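Local coordinates for inorganic polyphosphate/ATP-glucomannokinase (Arthrobacter sp., PDB 1WOQ), which phosphorylates glucose and mannose, drawing the phosphoryl group from either inorganic polyphosphate or ATP, as a kinase of the ROK family, at residues T22-G27 and E52-A57; V80-I85 and A95-S100; N122-A127 and V146-T151. All blocks are in the same frame, centred on the assembly; numbering follows the deposited sequence.

Contact 1 (T22-G27 and E52-A57); sequences TGIKGG and ESVAEA. With PO4 (phosphate ion), chain E.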
ATOM      1  N   THR A  22       0.396  -4.121 -11.572  1.00 31.90           N
ATOM      2  CA  THR A  22       0.336  -5.323 -12.394  1.00 32.07           C
ATOM      3  C   THR A  22      -0.749  -6.311 -11.983  1.00 32.30           C
ATOM      4  O   THR A  22      -1.130  -7.177 -12.766  1.00 33.96           O
ATOM      5  CB  THR A  22       1.687  -6.066 -12.396  1.00 32.60           C
ATOM      6  OG1 THR A  22       1.983  -6.535 -11.075  1.00 34.07           O
ATOM      7  CG2 THR A  22       2.800  -5.139 -12.861  1.00 33.77           C
ATOM      8  N   GLY A  23      -1.252  -6.192 -10.762  1.00 30.66           N
ATOM      9  CA  GLY A  23      -2.286  -7.113 -10.332  1.00 27.84           C
ATOM     10  C   GLY A  23      -3.270  -6.542  -9.332  1.00 25.58           C
ATOM     11  O   GLY A  23      -2.939  -5.642  -8.562  1.00 26.33           O
ATOM     12  N   ILE A  24      -4.493  -7.060  -9.369  1.00 23.23           N
ATOM     13  CA  ILE A  24      -5.547  -6.654  -8.448  1.00 20.41           C
ATOM     14  C   ILE A  24      -5.844  -7.920  -7.668  1.00 19.61           C
ATOM     15  O   ILE A  24      -6.376  -8.889  -8.209  1.00 18.07           O
ATOM     16  CB  ILE A  24      -6.801  -6.185  -9.195  1.00 22.17           C
ATOM     17  CG1 ILE A  24      -6.499  -4.861  -9.902  1.00 21.92           C
ATOM     18  CG2 ILE A  24      -7.972  -6.039  -8.223  1.00 21.51           C
ATOM     19  CD1 ILE A  24      -7.665  -4.294 -10.667  1.00 23.60           C
ATOM     20  N   LYS A  25      -5.469  -7.916  -6.397  1.00 17.01           N
ATOM     21  CA  LYS A  25      -5.648  -9.086  -5.562  1.00 17.68           C
ATOM     22  C   LYS A  25      -6.490  -8.825  -4.333  1.00 16.90           C
ATOM     23  O   LYS A  25      -6.613  -7.689  -3.873  1.00 15.94           O
ATOM     24  CB  LYS A  25      -4.281  -9.621  -5.145  1.00 18.83           C
ATOM     25  CG  LYS A  25      -3.372  -8.560  -4.559  1.00 23.02           C
ATOM     26  CD  LYS A  25      -1.983  -9.111  -4.263  1.00 25.65           C
ATOM     27  CE  LYS A  25      -1.048  -7.998  -3.819  1.00 28.34           C
ATOM     28  NZ  LYS A  25       0.328  -8.496  -3.540  1.00 31.02           N
ATOM     29  N   GLY A  26      -7.067  -9.891  -3.798  1.00 14.51           N
ATOM     30  CA  GLY A  26      -7.892  -9.742  -2.619  1.00 14.74           C
ATOM     31  C   GLY A  26      -7.794 -10.958  -1.729  1.00 16.00           C
ATOM     32  O   GLY A  26      -7.273 -12.002  -2.127  1.00 14.66           O
ATOM     33  N   GLY A  27      -8.302 -10.813  -0.515  1.00 15.88           N
ATOM     34  CA  GLY A  27      -8.277 -11.909   0.427  1.00 15.23           C
ATOM     35  C   GLY A  27      -9.311 -11.674   1.503  1.00 16.77           C
ATOM     36  O   GLY A  27      -9.766 -10.548   1.700  1.00 13.66           O
ATOM     37  N   GLU A  52     -13.622   2.312 -15.160  1.00 19.51           N
ATOM     38  CA  GLU A  52     -14.536   1.276 -15.621  1.00 21.46           C
ATOM     39  C   GLU A  52     -13.917  -0.121 -15.657  1.00 20.08           C
ATOM     40  O   GLU A  52     -14.513  -1.074 -15.158  1.00 18.72           O
ATOM     41  CB  GLU A  52     -15.078   1.646 -17.005  1.00 26.21           C
ATOM     42  CG  GLU A  52     -15.939   0.572 -17.645  1.00 34.46           C
ATOM     43  CD  GLU A  52     -16.685   1.080 -18.864  1.00 38.52           C
ATOM     44  OE1 GLU A  52     -17.569   1.947 -18.698  1.00 41.54           O
ATOM     45  OE2 GLU A  52     -16.386   0.615 -19.985  1.00 42.46           O
ATOM     46  N   SER A  53     -12.725  -0.245 -16.235  1.00 19.38           N
ATOM     47  CA  SER A  53     -12.062  -1.545 -16.331  1.00 20.54           C
ATOM     48  C   SER A  53     -11.642  -2.067 -14.962  1.00 18.17           C
ATOM     49  O   SER A  53     -11.786  -3.255 -14.667  1.00 16.56           O
ATOM     50  CB  SER A  53     -10.836  -1.463 -17.249  1.00 22.28           C
ATOM     51  OG  SER A  53      -9.804  -0.681 -16.675  1.00 29.10           O
ATOM     52  N   VAL A  54     -11.124  -1.177 -14.126  1.00 16.38           N
ATOM     53  CA  VAL A  54     -10.701  -1.560 -12.782  1.00 16.87           C
ATOM     54  C   VAL A  54     -11.908  -1.996 -11.951  1.00 16.52           C
ATOM     55  O   VAL A  54     -11.830  -2.952 -11.185  1.00 16.20           O
ATOM     56  CB  VAL A  54      -9.987  -0.389 -12.075  1.00 17.84           C
ATOM     57  CG1 VAL A  54      -9.752  -0.719 -10.606  1.00 18.82           C
ATOM     58  CG2 VAL A  54      -8.658  -0.111 -12.772  1.00 17.48           C
ATOM     59  N   ALA A  55     -13.025  -1.294 -12.102  1.00 15.20           N
ATOM     60  CA  ALA A  55     -14.232  -1.643 -11.353  1.00 16.60           C
ATOM     61  C   ALA A  55     -14.654  -3.073 -11.675  1.00 16.58           C
ATOM     62  O   ALA A  55     -15.047  -3.831 -10.787  1.00 15.05           O
ATOM     63  CB  ALA A  55     -15.361  -0.675 -11.689  1.00 15.40           C
ATOM     64  N   GLU A  56     -14.581  -3.440 -12.950  1.00 15.25           N
ATOM     65  CA  GLU A  56     -14.948  -4.790 -13.360  1.00 16.04           C
ATOM     66  C   GLU A  56     -14.021  -5.831 -12.738  1.00 14.67           C
ATOM     67  O   GLU A  56     -14.478  -6.872 -12.269  1.00 14.98           O
ATOM     68  CB  GLU A  56     -14.914  -4.913 -14.885  1.00 17.95           C
ATOM     69  CG  GLU A  56     -16.038  -4.170 -15.593  1.00 22.69           C
ATOM     70  CD  GLU A  56     -17.413  -4.584 -15.099  1.00 26.13           C
ATOM     71  OE1 GLU A  56     -17.672  -5.804 -15.013  1.00 26.85           O
ATOM     72  OE2 GLU A  56     -18.238  -3.688 -14.802  1.00 26.44           O
ATOM     73  N   ALA A  57     -12.722  -5.547 -12.729  1.00 14.84           N
ATOM     74  CA  ALA A  57     -11.737  -6.472 -12.160  1.00 14.94           C
ATOM     75  C   ALA A  57     -11.958  -6.654 -10.658  1.00 14.74           C
ATOM     76  O   ALA A  57     -11.880  -7.767 -10.133  1.00 13.04           O
ATOM     77  CB  ALA A  57     -10.320  -5.964 -12.424  1.00 14.36           C
TER
HETATM   78  P   PO4 E 281       1.036  -8.278  -7.089  1.00 54.81           P
HETATM   79  O1  PO4 E 281       1.429  -9.675  -6.446  1.00 53.63           O
HETATM   80  O2  PO4 E 281       1.738  -7.911  -8.379  1.00 54.94           O
HETATM   81  O3  PO4 E 281      -0.479  -8.483  -7.339  1.00 54.56           O
HETATM   82  O4  PO4 E 281       1.281  -7.308  -5.946  1.00 55.71           O
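Ile24 reaches from its strand to the helix with a single atom: its CD1 meets Ala57 CB at 3.6 Å and, more loosely, Val54 CG1 at 4.1 Å. The two helix residues lie three apart, so their methyls come from successive turns on the same side of the helix, and the isoleucine tip packs against both. Its torsions account for the reach. CG1 stands anti to the carbonyl carbon (chi1 -69°) and CD1 continues fully extended (chi2 -180°), which extends the terminal methyl as far as Ala57 CB. All three residues are buried, and the interaction is purely apolar.

Along the same strand, Lys25 serves a phosphate ion, probably taken from the crystallisation liquor. Beyond CG its chain is extended and runs alongside the anion, with CD 3.5 Å from phosphate O3, before NZ bonds to O4 at 2.8 Å and weakly to O1 at 3.3 Å. Asn248 O accepts a further bond from NZ, and Arg42 NE also binds the phosphate. Replacing Lys25 by an alanine would probably leave the phosphate held less firmly and Asn248 O without this donor. Gly23 lets the anion come close, since a CB modelled there would clash with phosphate O3.

Further out, Val43 of strand 35-44 touches both Ile24 and Ala57, while Ile17 packs on Ile24 and Ile19 on Val54. The contact therefore fastens helix 51-66 to one face of the five-stranded sheet, over strand 23-30 and its antiparallel neighbours 14-19 and 35-44.

Contact 2 (V80-I85 and A95-S100); sequences VTFPGI and ANVDKS. With BGC (beta-D-glucopyranose), chain C.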
ATOM      1  N   VAL A  80     -10.699  -1.384   0.001  1.00 12.51           N
ATOM      2  CA  VAL A  80      -9.934  -1.411  -1.242  1.00 12.69           C
ATOM      3  C   VAL A  80      -8.826  -0.369  -1.211  1.00 13.42           C
ATOM      4  O   VAL A  80      -9.022   0.724  -0.679  1.00 14.12           O
ATOM      5  CB  VAL A  80     -10.856  -1.104  -2.444  1.00 13.17           C
ATOM      6  CG1 VAL A  80     -10.079  -1.195  -3.745  1.00 11.90           C
ATOM      7  CG2 VAL A  80     -12.041  -2.066  -2.445  1.00 14.87           C
ATOM      8  N   THR A  81      -7.665  -0.701  -1.768  1.00 13.45           N
ATOM      9  CA  THR A  81      -6.562   0.258  -1.805  1.00 14.29           C
ATOM     10  C   THR A  81      -6.457   0.872  -3.191  1.00 14.97           C
ATOM     11  O   THR A  81      -6.951   0.319  -4.173  1.00 13.91           O
ATOM     12  CB  THR A  81      -5.196  -0.389  -1.498  1.00 15.19           C
ATOM     13  OG1 THR A  81      -4.803  -1.218  -2.601  1.00 14.96           O
ATOM     14  CG2 THR A  81      -5.266  -1.227  -0.224  1.00 14.42           C
ATOM     15  N   PHE A  82      -5.795   2.018  -3.265  1.00 14.10           N
ATOM     16  CA  PHE A  82      -5.606   2.706  -4.531  1.00 13.32           C
ATOM     17  C   PHE A  82      -4.318   3.505  -4.421  1.00 12.71           C
ATOM     18  O   PHE A  82      -4.080   4.162  -3.410  1.00 13.13           O
ATOM     19  CB  PHE A  82      -6.772   3.648  -4.816  1.00 14.58           C
ATOM     20  CG  PHE A  82      -6.693   4.292  -6.164  1.00 16.08           C
ATOM     21  CD1 PHE A  82      -7.184   3.638  -7.287  1.00 16.84           C
ATOM     22  CD2 PHE A  82      -6.066   5.523  -6.321  1.00 17.74           C
ATOM     23  CE1 PHE A  82      -7.050   4.204  -8.552  1.00 18.86           C
ATOM     24  CE2 PHE A  82      -5.926   6.093  -7.581  1.00 19.55           C
ATOM     25  CZ  PHE A  82      -6.418   5.433  -8.696  1.00 18.53           C
ATOM     26  N   PRO A  83      -3.476   3.474  -5.466  1.00 13.11           N
ATOM     27  CA  PRO A  83      -2.206   4.200  -5.450  1.00 13.48           C
ATOM     28  C   PRO A  83      -2.302   5.708  -5.655  1.00 15.13           C
ATOM     29  O   PRO A  83      -1.763   6.241  -6.618  1.00 14.42           O
ATOM     30  CB  PRO A  83      -1.418   3.514  -6.559  1.00 15.13           C
ATOM     31  CG  PRO A  83      -2.479   3.259  -7.576  1.00 15.76           C
ATOM     32  CD  PRO A  83      -3.642   2.739  -6.736  1.00 14.60           C
ATOM     33  N   GLY A  84      -2.980   6.391  -4.741  1.00 14.02           N
ATOM     34  CA  GLY A  84      -3.102   7.833  -4.844  1.00 14.13           C
ATOM     35  C   GLY A  84      -3.723   8.441  -3.600  1.00 14.51           C
ATOM     36  O   GLY A  84      -4.128   7.724  -2.685  1.00 12.30           O
ATOM     37  N   ILE A  85      -3.787   9.768  -3.557  1.00 14.46           N
ATOM     38  CA  ILE A  85      -4.385  10.467  -2.427  1.00 13.65           C
ATOM     39  C   ILE A  85      -5.889  10.196  -2.439  1.00 15.55           C
ATOM     40  O   ILE A  85      -6.545  10.361  -3.471  1.00 16.33           O
ATOM     41  CB  ILE A  85      -4.168  11.996  -2.537  1.00 13.19           C
ATOM     42  CG1 ILE A  85      -2.673  12.319  -2.492  1.00 14.29           C
ATOM     43  CG2 ILE A  85      -4.908  12.713  -1.414  1.00 14.71           C
ATOM     44  CD1 ILE A  85      -2.354  13.779  -2.829  1.00 11.81           C
ATOM     45  N   ALA A  95      -0.437   9.359  -9.982  1.00 18.72           N
ATOM     46  CA  ALA A  95       0.937   9.354 -10.465  1.00 18.58           C
ATOM     47  C   ALA A  95       1.260   8.280 -11.499  1.00 19.59           C
ATOM     48  O   ALA A  95       1.857   8.572 -12.537  1.00 21.89           O
ATOM     49  CB  ALA A  95       1.892   9.234  -9.291  1.00 17.60           C
ATOM     50  N   ASN A  96       0.866   7.042 -11.225  1.00 19.79           N
ATOM     51  CA  ASN A  96       1.182   5.953 -12.137  1.00 20.26           C
ATOM     52  C   ASN A  96      -0.017   5.166 -12.648  1.00 21.02           C
ATOM     53  O   ASN A  96       0.089   3.975 -12.950  1.00 22.45           O
ATOM     54  CB  ASN A  96       2.193   5.025 -11.463  1.00 20.49           C
ATOM     55  CG  ASN A  96       3.422   5.773 -10.985  1.00 22.98           C
ATOM     56  OD1 ASN A  96       3.708   5.836  -9.784  1.00 23.30           O
ATOM     57  ND2 ASN A  96       4.152   6.360 -11.924  1.00 19.96           N
ATOM     58  N   VAL A  97      -1.155   5.844 -12.746  1.00 21.48           N
ATOM     59  CA  VAL A  97      -2.381   5.235 -13.247  1.00 22.19           C
ATOM     60  C   VAL A  97      -3.045   6.223 -14.203  1.00 22.61           C
ATOM     61  O   VAL A  97      -2.668   7.396 -14.250  1.00 21.11           O
ATOM     62  CB  VAL A  97      -3.358   4.884 -12.100  1.00 21.86           C
ATOM     63  CG1 VAL A  97      -2.724   3.847 -11.181  1.00 21.98           C
ATOM     64  CG2 VAL A  97      -3.722   6.126 -11.318  1.00 21.60           C
ATOM     65  N   ASP A  98      -4.030   5.754 -14.965  1.00 23.76           N
ATOM     66  CA  ASP A  98      -4.718   6.618 -15.924  1.00 23.64           C
ATOM     67  C   ASP A  98      -5.231   7.893 -15.261  1.00 23.39           C
ATOM     68  O   ASP A  98      -5.887   7.844 -14.218  1.00 22.50           O
ATOM     69  CB  ASP A  98      -5.889   5.878 -16.568  1.00 24.94           C
ATOM     70  CG  ASP A  98      -6.375   6.557 -17.830  1.00 27.09           C
ATOM     71  OD1 ASP A  98      -5.707   6.409 -18.875  1.00 29.30           O
ATOM     72  OD2 ASP A  98      -7.408   7.251 -17.776  1.00 26.97           O
ATOM     73  N   LYS A  99      -4.954   9.034 -15.881  1.00 22.23           N
ATOM     74  CA  LYS A  99      -5.373  10.310 -15.325  1.00 23.38           C
ATOM     75  C   LYS A  99      -6.885  10.500 -15.210  1.00 21.49           C
ATOM     76  O   LYS A  99      -7.343  11.429 -14.547  1.00 20.19           O
ATOM     77  CB  LYS A  99      -4.739  11.450 -16.122  1.00 26.72           C
ATOM     78  CG  LYS A  99      -3.216  11.406 -16.074  1.00 32.39           C
ATOM     79  CD  LYS A  99      -2.716  11.440 -14.628  1.00 33.63           C
ATOM     80  CE  LYS A  99      -1.231  11.127 -14.532  1.00 35.65           C
ATOM     81  NZ  LYS A  99      -0.936   9.713 -14.907  1.00 37.31           N
ATOM     82  N   SER A 100      -7.660   9.618 -15.836  1.00 20.90           N
ATOM     83  CA  SER A 100      -9.114   9.714 -15.752  1.00 21.63           C
ATOM     84  C   SER A 100      -9.552   9.422 -14.318  1.00 21.38           C
ATOM     85  O   SER A 100     -10.698   9.657 -13.946  1.00 21.21           O
ATOM     86  CB  SER A 100      -9.781   8.722 -16.714  1.00 23.81           C
ATOM     87  OG  SER A 100      -9.460   7.381 -16.383  1.00 26.59           O
TER
HETATM   88  C2  BGC C 290       1.635   7.332  -5.480  1.00 13.64           C
HETATM   89  C3  BGC C 290       1.244   6.910  -4.057  1.00 11.49           C
HETATM   90  C4  BGC C 290       1.387   5.389  -3.902  1.00 12.77           C
HETATM   91  C5  BGC C 290       2.801   4.957  -4.316  1.00 13.44           C
HETATM   92  C6  BGC C 290       3.018   3.457  -4.276  1.00 15.12           C
HETATM   93  C1  BGC C 290       3.045   6.820  -5.785  1.00 13.33           C
HETATM   94  O1  BGC C 290       3.414   7.152  -7.078  1.00 16.49           O
HETATM   95  O2  BGC C 290       1.596   8.744  -5.593  1.00 12.64           O
HETATM   96  O3  BGC C 290      -0.092   7.303  -3.780  1.00 11.76           O
HETATM   97  O4  BGC C 290       1.149   5.016  -2.549  1.00 12.12           O
HETATM   98  O5  BGC C 290       3.075   5.395  -5.666  1.00 14.15           O
HETATM   99  O6  BGC C 290       2.029   2.770  -5.028  1.00 15.80           O
HETATM  100  O   HOH W   1      -0.760   8.948  -7.061  1.00 15.40           O
HETATM  101  O   HOH W   2      -0.101   5.873  -8.901  1.00 20.31           O
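Pro83, which packs against Val97 across the contact, forms with Asn96 the closest pair of CA atoms, 7.7 Å apart, and sits at the centre of an inverse gamma turn closed by the 2.8 Å bond from Gly84 N to Phe82 O.

Val97 fills the space between the two backbones by dividing its methyls. CG1 meets Pro83 CG at 3.7 Å, while CG2 approaches Phe82 CZ obliquely at 3.8 Å. With chi1 at -63°, CG1 lies anti to the carbonyl carbon and CG2 between N and C, so the fork straddles neighbouring residues of the turn. Phe82 is itself braced from within the turn, because Pro83 CD stands 3.5 Å above one face of its ring, offset toward the rim.

Water supplies the polar link. Pro83 O accepts from two waters: one accepts in turn from Ala95 N and also bonds glucose O2, the other accepts from Asn96 N. This places the turn and the loop together at the sugar, as part of the observed glucose pocket. Past Val97 the loop braces itself: Asp98 OD2 accepts from Ser100 N at 3.1 Å, an Asx turn.

Strand 78-82 ends here between strands 14-19 and 118-122. The loop leading to helix 106-114 comes against this end, and its Trp101 also meets the Phe82 ring.

Contact 3 (N122-A127 and V146-T151); sequences NDADAA and VITLGT. With BGC (beta-D-glucopyranose), chain C; PO4 (phosphate ion), chain D.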
ATOM      1  N   ASN A 122      -5.481   4.819   0.596  1.00 12.11           N
ATOM      2  CA  ASN A 122      -4.240   4.772  -0.163  1.00 12.46           C
ATOM      3  C   ASN A 122      -3.520   3.444   0.092  1.00 11.69           C
ATOM      4  O   ASN A 122      -3.516   2.941   1.213  1.00 12.18           O
ATOM      5  CB  ASN A 122      -3.339   5.940   0.229  1.00 10.45           C
ATOM      6  CG  ASN A 122      -1.953   5.810  -0.344  1.00 10.94           C
ATOM      7  OD1 ASN A 122      -1.039   5.332   0.326  1.00 10.09           O
ATOM      8  ND2 ASN A 122      -1.788   6.214  -1.602  1.00 10.44           N
ATOM      9  N   ASP A 123      -2.906   2.884  -0.947  1.00 11.06           N
ATOM     10  CA  ASP A 123      -2.219   1.603  -0.812  1.00 12.58           C
ATOM     11  C   ASP A 123      -1.089   1.576   0.222  1.00 12.70           C
ATOM     12  O   ASP A 123      -0.964   0.610   0.984  1.00 12.41           O
ATOM     13  CB  ASP A 123      -1.699   1.123  -2.176  1.00 12.03           C
ATOM     14  CG  ASP A 123      -0.655   2.052  -2.783  1.00 14.09           C
ATOM     15  OD1 ASP A 123       0.192   1.550  -3.551  1.00 17.60           O
ATOM     16  OD2 ASP A 123      -0.684   3.273  -2.518  1.00 14.41           O
ATOM     17  N   ALA A 124      -0.269   2.622   0.260  1.00 12.16           N
ATOM     18  CA  ALA A 124       0.823   2.671   1.231  1.00 11.98           C
ATOM     19  C   ALA A 124       0.254   2.838   2.641  1.00 13.10           C
ATOM     20  O   ALA A 124       0.758   2.239   3.593  1.00 12.19           O
ATOM     21  CB  ALA A 124       1.785   3.819   0.896  1.00 11.79           C
ATOM     22  N   ASP A 125      -0.797   3.649   2.768  1.00 12.42           N
ATOM     23  CA  ASP A 125      -1.445   3.866   4.061  1.00 12.27           C
ATOM     24  C   ASP A 125      -1.957   2.535   4.613  1.00 12.78           C
ATOM     25  O   ASP A 125      -1.831   2.261   5.810  1.00 12.64           O
ATOM     26  CB  ASP A 125      -2.621   4.842   3.931  1.00 10.95           C
ATOM     27  CG  ASP A 125      -2.181   6.297   3.843  1.00 13.22           C
ATOM     28  OD1 ASP A 125      -0.960   6.568   3.864  1.00 13.52           O
ATOM     29  OD2 ASP A 125      -3.070   7.171   3.755  1.00 13.04           O
ATOM     30  N   ALA A 126      -2.534   1.714   3.737  1.00 12.18           N
ATOM     31  CA  ALA A 126      -3.052   0.406   4.145  1.00 11.74           C
ATOM     32  C   ALA A 126      -1.896  -0.460   4.635  1.00 13.20           C
ATOM     33  O   ALA A 126      -1.996  -1.118   5.670  1.00 11.77           O
ATOM     34  CB  ALA A 126      -3.762  -0.275   2.972  1.00 12.59           C
ATOM     35  N   ALA A 127      -0.795  -0.454   3.891  1.00 13.66           N
ATOM     36  CA  ALA A 127       0.378  -1.232   4.280  1.00 15.49           C
ATOM     37  C   ALA A 127       0.853  -0.766   5.655  1.00 15.69           C
ATOM     38  O   ALA A 127       1.281  -1.575   6.482  1.00 14.65           O
ATOM     39  CB  ALA A 127       1.495  -1.061   3.250  1.00 15.65           C
ATOM     40  N   VAL A 146       6.608   3.984   7.000  1.00 12.98           N
ATOM     41  CA  VAL A 146       6.636   2.783   6.177  1.00 12.64           C
ATOM     42  C   VAL A 146       6.799   3.248   4.733  1.00 13.68           C
ATOM     43  O   VAL A 146       5.913   3.892   4.175  1.00 14.14           O
ATOM     44  CB  VAL A 146       5.324   1.983   6.324  1.00 14.19           C
ATOM     45  CG1 VAL A 146       5.435   0.654   5.584  1.00 14.59           C
ATOM     46  CG2 VAL A 146       5.035   1.739   7.798  1.00 14.25           C
ATOM     47  N   ILE A 147       7.953   2.945   4.150  1.00 12.39           N
ATOM     48  CA  ILE A 147       8.252   3.347   2.781  1.00 13.26           C
ATOM     49  C   ILE A 147       8.173   2.118   1.885  1.00 14.27           C
ATOM     50  O   ILE A 147       8.894   1.148   2.106  1.00 14.07           O
ATOM     51  CB  ILE A 147       9.678   3.937   2.686  1.00 13.32           C
ATOM     52  CG1 ILE A 147       9.818   5.132   3.637  1.00 14.65           C
ATOM     53  CG2 ILE A 147       9.990   4.328   1.250  1.00 13.99           C
ATOM     54  CD1 ILE A 147       8.884   6.302   3.334  1.00 15.42           C
ATOM     55  N   THR A 148       7.299   2.155   0.881  1.00 15.15           N
ATOM     56  CA  THR A 148       7.167   1.023  -0.027  1.00 15.58           C
ATOM     57  C   THR A 148       7.886   1.289  -1.350  1.00 16.28           C
ATOM     58  O   THR A 148       7.758   2.365  -1.942  1.00 14.60           O
ATOM     59  CB  THR A 148       5.679   0.688  -0.300  1.00 16.25           C
ATOM     60  OG1 THR A 148       5.049   1.776  -0.987  1.00 17.15           O
ATOM     61  CG2 THR A 148       4.950   0.446   1.011  1.00 15.63           C
ATOM     62  N   LEU A 149       8.651   0.302  -1.803  1.00 15.50           N
ATOM     63  CA  LEU A 149       9.403   0.419  -3.047  1.00 17.01           C
ATOM     64  C   LEU A 149       8.829  -0.511  -4.114  1.00 17.23           C
ATOM     65  O   LEU A 149       8.881  -1.728  -3.978  1.00 17.22           O
ATOM     66  CB  LEU A 149      10.874   0.075  -2.792  1.00 17.13           C
ATOM     67  CG  LEU A 149      11.560   0.881  -1.682  1.00 16.51           C
ATOM     68  CD1 LEU A 149      12.944   0.313  -1.414  1.00 17.78           C
ATOM     69  CD2 LEU A 149      11.650   2.348  -2.088  1.00 15.16           C
ATOM     70  N   GLY A 150       8.278   0.068  -5.174  1.00 16.31           N
ATOM     71  CA  GLY A 150       7.700  -0.740  -6.234  1.00 18.16           C
ATOM     72  C   GLY A 150       7.580   0.093  -7.489  1.00 17.76           C
ATOM     73  O   GLY A 150       8.542   0.752  -7.877  1.00 18.93           O
ATOM     74  N   THR A 151       6.413   0.062  -8.126  1.00 17.75           N
ATOM     75  CA  THR A 151       6.188   0.856  -9.334  1.00 19.17           C
ATOM     76  C   THR A 151       6.455   2.312  -8.961  1.00 17.37           C
ATOM     77  O   THR A 151       7.114   3.053  -9.687  1.00 18.44           O
ATOM     78  CB  THR A 151       4.740   0.694  -9.836  1.00 20.67           C
ATOM     79  OG1 THR A 151       4.527  -0.669 -10.224  1.00 23.44           O
ATOM     80  CG2 THR A 151       4.479   1.602 -11.030  1.00 23.28           C
TER
HETATM   81  C2  BGC C 290       1.635   7.332  -5.480  1.00 13.64           C
HETATM   82  C3  BGC C 290       1.244   6.910  -4.057  1.00 11.49           C
HETATM   83  C4  BGC C 290       1.387   5.389  -3.902  1.00 12.77           C
HETATM   84  C5  BGC C 290       2.801   4.957  -4.316  1.00 13.44           C
HETATM   85  C6  BGC C 290       3.018   3.457  -4.276  1.00 15.12           C
HETATM   86  C1  BGC C 290       3.045   6.820  -5.785  1.00 13.33           C
HETATM   87  O1  BGC C 290       3.414   7.152  -7.078  1.00 16.49           O
HETATM   88  O2  BGC C 290       1.596   8.744  -5.593  1.00 12.64           O
HETATM   89  O3  BGC C 290      -0.092   7.303  -3.780  1.00 11.76           O
HETATM   90  O4  BGC C 290       1.149   5.016  -2.549  1.00 12.12           O
HETATM   91  O5  BGC C 290       3.075   5.395  -5.666  1.00 14.15           O
HETATM   92  O6  BGC C 290       2.029   2.770  -5.028  1.00 15.80           O
HETATM   93  P   PO4 D 280       2.756  -1.939  -7.284  1.00 43.12           P
HETATM   94  O1  PO4 D 280       1.636  -1.332  -6.337  1.00 43.77           O
HETATM   95  O2  PO4 D 280       4.181  -1.561  -6.947  1.00 40.68           O
HETATM   96  O3  PO4 D 280       2.533  -3.455  -7.071  1.00 42.40           O
HETATM   97  O4  PO4 D 280       2.299  -1.497  -8.664  1.00 43.44           O
HETATM   98  O   HOH W   3       2.369   0.894  -1.424  1.00 22.26           O
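Ala124 and Thr148 face each other where the helix passes over the strand, their CA atoms 6.7 Å apart. The packing is loose: Ala124 CB lies 4.3 Å from Thr148 OG1, and Ala127 CB is 4.4 Å from Thr148 CG2. The small alanines, one turn apart on the helix, present only methyls to the threonine. A water joins the sides where the atoms do not meet directly, bonding Thr148 OG1 and donating weakly to Asp123 OD1.

Asp123 can be followed from CB to its tip. Its first torsion (chi1 63°) sets CG between the backbone N and carbonyl carbon, a rotation that turns the carboxylate to the sugar. There the carboxylate divides its work: OD1 accepts from glucose O6 at 2.7 Å, besides its weak water bond, and OD2 accepts from glucose O4 at 2.5 Å. One group thus grips two substituents, which probably helps to fix the orientation of the O4/O6 side of the sugar.

Asn122 adds weak bonds from ND2 to glucose O3 and O4. Its OD1 caps the helix, receiving Asp125 N at 3.0 Å on a lone pair in the carbonyl plane, and Ala124 N weakly. Beyond the strand, Thr151 holds a second phosphate, with N to O2 nearly straight (175°) and OG1 to O4 at 2.8 Å.

Helix 123-134 starts directly after strand 118-122 of one sheet and lies against strand 143-149 of the other. That strand runs beside 153-159 and 217-221, with helix 195-213 packing on Ile147 and Leu149, so the contact bridges the two halves expected of an actin-like ATPase fold.

The three contacts follow one another along the chain. Contacts 2 and 3 share the bound glucose and touch directly: Asn122 ND2 lies 3.0 Å from Gly84 O, and Asp123 N is 3.0 Å from Phe82 O, both probable hydrogen bonds, with the two centres about 12 Å apart. The turn at 80-85 and the helix start at 122-127 thus form adjoining walls of the pocket, which Glu168, His171 and Glu180 help complete. Contact 1 touches neither: its nearest atoms are about 6 Å from contact 2 and about 5 Å from contact 3, with centres about 12 and 17 Å away. It shares a sheet with contact 2, the Ile24 side chain lying about 12 Å from the sugar.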